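Local coordinates for phage-related protein (Bordetella bronchiseptica RB50, PDB 3BJQ) that probably serves as a major capsid protein of a phage coat, building a shell around the genome, at residues V12-P15 / I16-T19; A54-L57 / Y58-R62; W280-N283 / A284-W287. All coordinates share one frame; numbering follows the deposited sequence.

Contact 1 (V12-P15 / I16-T19)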
loop_
_atom_site.group_PDB
_atom_site.type_symbol
_atom_site.label_atom_id
_atom_site.label_comp_id
_atom_site.label_asym_id
_atom_site.label_seq_id
_atom_site.Cartn_x
_atom_site.Cartn_y
_atom_site.Cartn_z
ATOM N N VAL E 12 -18.666 21.817 11.716
ATOM C CA VAL E 12 -17.927 21.059 10.717
ATOM C C VAL E 12 -16.461 21.114 11.140
ATOM O O VAL E 12 -15.810 22.154 11.067
ATOM C CB VAL E 12 -18.135 21.554 9.292
ATOM C CG1 VAL E 12 -17.289 20.742 8.336
ATOM C CG2 VAL E 12 -19.597 21.447 8.923
ATOM N N VAL E 13 -15.970 19.976 11.605
ATOM C CA VAL E 13 -14.633 19.881 12.146
ATOM C C VAL E 13 -13.621 19.690 11.021
ATOM O O VAL E 13 -13.910 19.033 10.004
ATOM C CB VAL E 13 -14.574 18.776 13.228
ATOM C CG1 VAL E 13 -13.149 18.426 13.620
ATOM C CG2 VAL E 13 -15.356 19.246 14.459
ATOM N N ASP E 14 -12.468 20.348 11.187
ATOM C CA ASP E 14 -11.306 20.182 10.344
ATOM C C ASP E 14 -10.435 19.128 11.034
ATOM O O ASP E 14 -9.831 19.399 12.060
ATOM C CB ASP E 14 -10.571 21.503 10.253
ATOM C CG ASP E 14 -9.380 21.456 9.327
ATOM O OD1 ASP E 14 -8.604 20.480 9.367
ATOM O OD2 ASP E 14 -9.216 22.429 8.570
ATOM N N PRO E 15 -10.377 17.916 10.480
ATOM C CA PRO E 15 -9.716 16.826 11.178
ATOM C C PRO E 15 -8.211 16.967 11.271
ATOM O O PRO E 15 -7.616 16.469 12.221
ATOM C CB PRO E 15 -10.086 15.591 10.342
ATOM C CG PRO E 15 -10.395 16.092 9.020
ATOM C CD PRO E 15 -10.927 17.484 9.182
ATOM N N ILE E 16 -7.596 17.606 10.281
ATOM C CA ILE E 16 -6.144 17.778 10.289
ATOM C C ILE E 16 -5.743 18.785 11.358
ATOM O O ILE E 16 -4.824 18.553 12.123
ATOM C CB ILE E 16 -5.621 18.245 8.908
ATOM C CG1 ILE E 16 -5.682 17.095 7.892
ATOM C CG2 ILE E 16 -4.204 18.764 9.027
ATOM C CD1 ILE E 16 -7.048 16.851 7.322
ATOM N N LEU E 17 -6.438 19.908 11.415
ATOM C CA LEU E 17 -6.115 20.903 12.440
ATOM C C LEU E 17 -6.520 20.424 13.846
ATOM O O LEU E 17 -5.852 20.748 14.816
ATOM C CB LEU E 17 -6.694 22.272 12.094
ATOM C CG LEU E 17 -6.001 23.057 10.972
ATOM C CD1 LEU E 17 -6.781 24.348 10.715
ATOM C CD2 LEU E 17 -4.564 23.377 11.351
ATOM N N SER E 18 -7.573 19.617 13.941
ATOM C CA SER E 18 -7.970 18.999 15.199
ATOM C C SER E 18 -6.893 18.030 15.699
ATOM O O SER E 18 -6.534 18.037 16.872
ATOM C CB SER E 18 -9.296 18.290 15.028
ATOM O OG SER E 18 -10.305 19.266 14.802
ATOM N N THR E 19 -6.364 17.212 14.802
ATOM C CA THR E 19 -5.256 16.333 15.149
ATOM C C THR E 19 -4.064 17.170 15.600
ATOM O O THR E 19 -3.427 16.875 16.612
ATOM C CB THR E 19 -4.910 15.422 13.980
ATOM O OG1 THR E 19 -6.047 14.588 13.730
ATOM C CG2 THR E 19 -3.661 14.560 14.266
#

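Contact 2 (A54-L57 / Y58-R62)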
loop_
_atom_site.group_PDB
_atom_site.type_symbol
_atom_site.label_atom_id
_atom_site.label_comp_id
_atom_site.label_asym_id
_atom_site.label_seq_id
_atom_site.Cartn_x
_atom_site.Cartn_y
_atom_site.Cartn_z
ATOM N N ALA E 54 -13.450 4.518 48.871
ATOM C CA ALA E 54 -13.101 4.349 47.448
ATOM C C ALA E 54 -11.686 3.840 47.257
ATOM O O ALA E 54 -11.452 2.892 46.502
ATOM C CB ALA E 54 -13.271 5.674 46.694
ATOM N N PHE E 55 -10.737 4.468 47.947
ATOM C CA PHE E 55 -9.341 4.034 47.836
ATOM C C PHE E 55 -9.132 2.682 48.490
ATOM O O PHE E 55 -8.345 1.896 48.003
ATOM C CB PHE E 55 -8.356 5.056 48.397
ATOM C CG PHE E 55 -8.111 6.228 47.483
ATOM C CD1 PHE E 55 -7.240 6.118 46.427
ATOM C CD2 PHE E 55 -8.741 7.437 47.692
ATOM C CE1 PHE E 55 -6.994 7.202 45.578
ATOM C CE2 PHE E 55 -8.500 8.524 46.859
ATOM C CZ PHE E 55 -7.615 8.398 45.800
ATOM N N ARG E 56 -9.833 2.405 49.581
ATOM C CA ARG E 56 -9.730 1.094 50.207
ATOM C C ARG E 56 -10.232 0.007 49.245
ATOM O O ARG E 56 -9.577 -1.020 49.073
ATOM C CB ARG E 56 -10.534 1.031 51.495
ATOM C CG ARG E 56 -10.304 -0.277 52.207
ATOM C CD ARG E 56 -10.844 -0.273 53.594
ATOM N NE ARG E 56 -10.297 -1.400 54.341
ATOM C CZ ARG E 56 -9.052 -1.457 54.817
ATOM N NH1 ARG E 56 -8.200 -0.445 54.636
ATOM N NH2 ARG E 56 -8.661 -2.530 55.488
ATOM N N LEU E 57 -11.403 0.238 48.659
ATOM C CA LEU E 57 -12.010 -0.689 47.685
ATOM C C LEU E 57 -11.111 -0.889 46.457
ATOM O O LEU E 57 -10.948 -2.002 45.968
ATOM C CB LEU E 57 -13.370 -0.152 47.209
ATOM C CG LEU E 57 -14.407 -1.222 46.865
ATOM C CD1 LEU E 57 -14.958 -1.807 48.152
ATOM C CD2 LEU E 57 -15.550 -0.681 46.012
ATOM N N TYR E 58 -10.524 0.200 45.988
ATOM C CA TYR E 58 -9.619 0.186 44.858
ATOM C C TYR E 58 -8.458 -0.772 45.086
ATOM O O TYR E 58 -8.054 -1.456 44.159
ATOM C CB TYR E 58 -9.090 1.594 44.607
ATOM C CG TYR E 58 -8.275 1.821 43.347
ATOM C CD1 TYR E 58 -8.828 1.656 42.076
ATOM C CD2 TYR E 58 -6.981 2.293 43.428
ATOM C CE1 TYR E 58 -8.073 1.913 40.926
ATOM C CE2 TYR E 58 -6.219 2.568 42.286
ATOM C CZ TYR E 58 -6.758 2.367 41.048
ATOM O OH TYR E 58 -5.977 2.659 39.949
ATOM N N ASN E 59 -7.943 -0.829 46.315
ATOM C CA ASN E 59 -6.833 -1.725 46.656
ATOM C C ASN E 59 -7.233 -2.897 47.558
ATOM O O ASN E 59 -6.475 -3.346 48.395
ATOM C CB ASN E 59 -5.683 -0.911 47.237
ATOM C CG ASN E 59 -5.090 0.054 46.225
ATOM O OD1 ASN E 59 -4.818 -0.317 45.088
ATOM N ND2 ASN E 59 -4.879 1.283 46.641
ATOM N N THR E 60 -8.437 -3.391 47.367
ATOM C CA THR E 60 -8.901 -4.585 48.031
ATOM C C THR E 60 -8.808 -5.722 47.033
ATOM O O THR E 60 -9.262 -5.594 45.903
ATOM C CB THR E 60 -10.358 -4.424 48.470
ATOM O OG1 THR E 60 -10.414 -3.469 49.526
ATOM C CG2 THR E 60 -10.911 -5.753 48.954
ATOM N N LYS E 61 -8.226 -6.839 47.442
ATOM C CA LYS E 61 -8.110 -7.975 46.543
ATOM C C LYS E 61 -9.511 -8.497 46.266
ATOM O O LYS E 61 -10.340 -8.605 47.155
ATOM C CB LYS E 61 -7.233 -9.089 47.126
ATOM C CG LYS E 61 -7.001 -10.263 46.172
ATOM C CD LYS E 61 -6.657 -11.522 46.909
ATOM C CE LYS E 61 -6.257 -12.649 45.950
ATOM N NZ LYS E 61 -5.452 -13.708 46.650
ATOM N N ARG E 62 -9.751 -8.779 44.996
ATOM C CA ARG E 62 -10.971 -9.407 44.536
ATOM C C ARG E 62 -11.395 -10.583 45.433
ATOM O O ARG E 62 -10.584 -11.465 45.718
ATOM C CB ARG E 62 -10.672 -9.907 43.146
ATOM C CG ARG E 62 -11.804 -10.454 42.477
ATOM C CD ARG E 62 -11.385 -11.064 41.183
ATOM N NE ARG E 62 -12.529 -11.803 40.679
ATOM C CZ ARG E 62 -12.632 -12.294 39.457
ATOM N NH1 ARG E 62 -11.654 -12.110 38.567
ATOM N NH2 ARG E 62 -13.737 -12.951 39.138
#

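Contact 3 (W280-N283 / A284-W287)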
loop_
_atom_site.group_PDB
_atom_site.type_symbol
_atom_site.label_atom_id
_atom_site.label_comp_id
_atom_site.label_asym_id
_atom_site.label_seq_id
_atom_site.Cartn_x
_atom_site.Cartn_y
_atom_site.Cartn_z
ATOM N N TRP E 280 -14.488 33.064 6.145
ATOM C CA TRP E 280 -13.885 34.350 5.828
ATOM C C TRP E 280 -14.657 35.427 6.528
ATOM O O TRP E 280 -15.862 35.532 6.351
ATOM C CB TRP E 280 -13.906 34.599 4.312
ATOM C CG TRP E 280 -13.480 35.993 3.926
ATOM C CD1 TRP E 280 -14.275 36.983 3.406
ATOM C CD2 TRP E 280 -12.174 36.561 4.069
ATOM N NE1 TRP E 280 -13.536 38.128 3.215
ATOM C CE2 TRP E 280 -12.241 37.891 3.597
ATOM C CE3 TRP E 280 -10.944 36.065 4.522
ATOM C CZ2 TRP E 280 -11.132 38.742 3.595
ATOM C CZ3 TRP E 280 -9.843 36.912 4.502
ATOM C CH2 TRP E 280 -9.948 38.230 4.044
ATOM N N ASP E 281 -13.962 36.238 7.312
ATOM C CA ASP E 281 -14.578 37.362 7.970
ATOM C C ASP E 281 -14.156 38.630 7.237
ATOM O O ASP E 281 -13.022 39.091 7.376
ATOM C CB ASP E 281 -14.144 37.388 9.432
ATOM C CG ASP E 281 -14.757 38.530 10.192
ATOM O OD1 ASP E 281 -15.253 39.462 9.545
ATOM O OD2 ASP E 281 -14.730 38.518 11.437
ATOM N N ASN E 282 -15.086 39.209 6.483
ATOM C CA ASN E 282 -14.785 40.355 5.653
ATOM C C ASN E 282 -14.510 41.630 6.445
ATOM O O ASN E 282 -13.776 42.497 5.978
ATOM C CB ASN E 282 -15.912 40.558 4.651
ATOM C CG ASN E 282 -15.510 41.437 3.516
ATOM O OD1 ASN E 282 -14.687 41.062 2.675
ATOM N ND2 ASN E 282 -16.084 42.625 3.479
ATOM N N ASN E 283 -15.091 41.748 7.637
ATOM C CA ASN E 283 -14.832 42.901 8.504
ATOM C C ASN E 283 -13.408 42.877 9.002
ATOM O O ASN E 283 -12.685 43.862 8.915
ATOM C CB ASN E 283 -15.746 42.888 9.742
ATOM C CG ASN E 283 -16.911 43.848 9.640
ATOM O OD1 ASN E 283 -17.293 44.308 8.561
ATOM N ND2 ASN E 283 -17.493 44.147 10.786
ATOM N N ALA E 284 -13.019 41.723 9.539
ATOM C CA ALA E 284 -11.677 41.519 10.080
ATOM C C ALA E 284 -10.633 41.218 9.006
ATOM O O ALA E 284 -9.434 41.137 9.329
ATOM C CB ALA E 284 -11.706 40.371 11.102
ATOM N N LYS E 285 -11.081 41.020 7.757
ATOM C CA LYS E 285 -10.192 40.657 6.644
ATOM C C LYS E 285 -9.280 39.511 7.068
ATOM O O LYS E 285 -8.057 39.552 6.927
ATOM C CB LYS E 285 -9.412 41.889 6.166
ATOM C CG LYS E 285 -10.340 42.949 5.504
ATOM C CD LYS E 285 -10.690 42.535 4.080
ATOM C CE LYS E 285 -11.894 43.287 3.470
ATOM N NZ LYS E 285 -12.124 44.590 4.093
ATOM N N SER E 286 -9.918 38.483 7.608
ATOM C CA SER E 286 -9.255 37.344 8.168
ATOM C C SER E 286 -10.076 36.073 7.962
ATOM O O SER E 286 -11.303 36.130 7.861
ATOM C CB SER E 286 -9.083 37.541 9.680
ATOM O OG SER E 286 -8.140 38.546 9.990
ATOM N N TRP E 287 -9.391 34.938 7.878
ATOM C CA TRP E 287 -10.032 33.632 7.938
ATOM C C TRP E 287 -10.075 33.234 9.406
ATOM O O TRP E 287 -9.080 33.361 10.089
ATOM C CB TRP E 287 -9.270 32.573 7.143
ATOM C CG TRP E 287 -9.409 32.754 5.698
ATOM C CD1 TRP E 287 -8.602 33.497 4.895
ATOM C CD2 TRP E 287 -10.419 32.196 4.852
ATOM N NE1 TRP E 287 -9.039 33.429 3.594
ATOM C CE2 TRP E 287 -10.147 32.628 3.537
ATOM C CE3 TRP E 287 -11.508 31.344 5.069
ATOM C CZ2 TRP E 287 -10.944 32.278 2.455
ATOM C CZ3 TRP E 287 -12.286 30.969 3.984
ATOM C CH2 TRP E 287 -12.012 31.454 2.692
#

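Contact 1 (V12-P15 / I16-T19)
Ser18 N reaches back to Asp14 O across 2.9 Å, and Thr19 N repeats the i to i+4 step to Pro15 O, which marks the change from the extended residues 12-14 to helix 15-22. Phi and psi agree: Asp14 still has a psi of 107°, whereas Pro15 already has helical values. Both carbonyls take a second donor from a side chain. Ser18 OG binds Asp14 O at 2.8 Å from above the carbonyl plane, while Thr19 OG1 meets Pro15 O at 2.9 Å with only a modest tilt. Each hydroxyl lies beside its own backbone N, close to the carbonyl one turn back.

Asp14 is the N-cap of this helix. Its CG stands anti to the backbone N (chi1 -177°), which carries the carboxylate over the first turn. There Leu17 N points at OD1 across 3.0 Å with an almost straight N-H...O angle of 177°, although the donor lies well above the carboxylate plane; Ile16 N adds a weak bond to the same oxygen. The two amides belong to the first turn, and the positive end of the helix dipole probably steadies the acid's charge.

Carbon atoms flank the cap's polar groups. Leu17 CD1 comes within 3.8 Å of Asp14 OD2, and Val13 CG1 lies against Ser18 OG at 3.2 Å. Ile16 CD1 turns back to Pro15 CG, an apolar contact of 3.8 Å. The preceding residues pair with strand 274-281 through backbone bonds of Val12 and Asp14, and Ser18 OG also bonds to Val275 N. Leu17 rests on Val275 and on Ala109 of helix 105-131.

Contact 2 (A54-L57 / Y58-R62)
Thr60 OG1 bonds to Arg56 O at 2.6 Å at the C-terminal end of helix 52-58, where the chain leaves helical geometry and runs into the long loop before strand 75-81. The phi/psi values place the exit: Tyr58 is still helical, Asn59 is the first residue to depart from helical values, and Thr60 is extended.

Backbone hydrogen bonds follow this change. Tyr58 N binds Ala54 O at 2.9 Å and Asn59 N binds Phe55 O at 3.2 Å, both i to i+4. Asn59 N also makes a weak bond to Arg56 O. One residue on, the spacing shortens: Thr60 N donates to Leu57 O at 3.2 Å, an i to i+3 bond whose donor stands 71° out of the carbonyl plane. Thr60 N is 3.1 Å from Arg56 O as well, but at an angle too poor for a bond.

The side-chain hydroxyl takes over there. Thr60 OG1 lies beside its own backbone N (chi1 -69°) and meets Arg56 O from above the carbonyl plane, so the carbonyl left without a good i+4 amide is still bound.

A salt bridge and several hydrogen bonds to a neighbouring subunit, the third of the assembly, carry the polar ends outward: Arg56 NH2 reaches Ser236 O, Asn59 OD1 meets Arg117, and Lys61 forms the salt bridge with Glu126, all three partners being of that subunit. Within the chain, Tyr58 OH bonds to Glu260 and its ring lies edge-to-face with Phe73.

No apolar side-chain pair links the segments. Tyr58 CG is anti to the backbone N (chi1 -172°), leading the ring away from residues 54-57, and the nearest approach of this side chain to them is Tyr58 CB to Ala54 O, 3.3 Å.

Contact 3 (W280-N283 / A284-W287)
Asp281 N and Ser286 O form the shortest hydrogen bond across this beta hairpin, 2.7 Å with an N-H...O angle of 167°, at the turn end of strands 274-281 and 286-299. The return bond, Ser286 N to Asp281 O, is longer at 3.2 Å, and together they define a hydrogen-bonded antiparallel pair. Lys285 and Ser286 both face Asp281, a G1 beta bulge, and Lys285, with positive phi, takes the left-handed conformation usual at the first position of such a bulge.

The aspartate also holds the turn. Asp281 OD1 accepts Ala284 N at 3.2 Å, nearly straight at the hydrogen yet from above the carboxylate plane, plus a weak bond from Asn283 N. Asp281 OD2 goes instead to Arg70 of a neighbouring subunit in a salt bridge. Ser286 OG donates to Ala284 O from above the carbonyl plane, and Lys285 NZ bonds weakly to Asn282 O. Within 280-283, Trp280 NE1 donates to Asn282 OD1 in both the indole plane and the carbonyl plane, which helps to set the indole's rotation.

Packing centres on Trp280, whose CG is anti to the backbone N (chi1 172°), bringing the ring back over residues 285 and 286. Trp280 CH2 lies 3.4 Å from Lys285 C, and Trp280 CZ2 approaches Lys285 CD at 3.8 Å. Trp280 and Trp287 form the non-hydrogen-bonded pair, and their rings meet obliquely, planes at 59°. Trp287 NE1 is bound to Ala99 O. Trp280 CB makes a CH-pi contact over the Trp287 six-membered ring, 3.9 Å from its centroid.

How the contacts relate
All three contacts are local and only partly buried, at helix or hairpin ends rather than in a core. Contact 1 starts a helix and contact 2 ends one; both use hydroxyls that bond carbonyls one turn back, but only contact 1 adds an acid that accepts from amides at the helix start. Contact 3 joins strands instead and relies far more on aromatic packing. Contact 1 leans on strand 274-281, the first strand of the contact 3 hairpin, their centres about 20 Å apart; contact 2 lies about 56 Å from contact 3, centre to centre, on the opposite side of the chain's centre. Lys61 and Asp281 reach charged partners on other subunits, whereas beside contact 1 Val12 packs on Val102 of a neighbouring subunit.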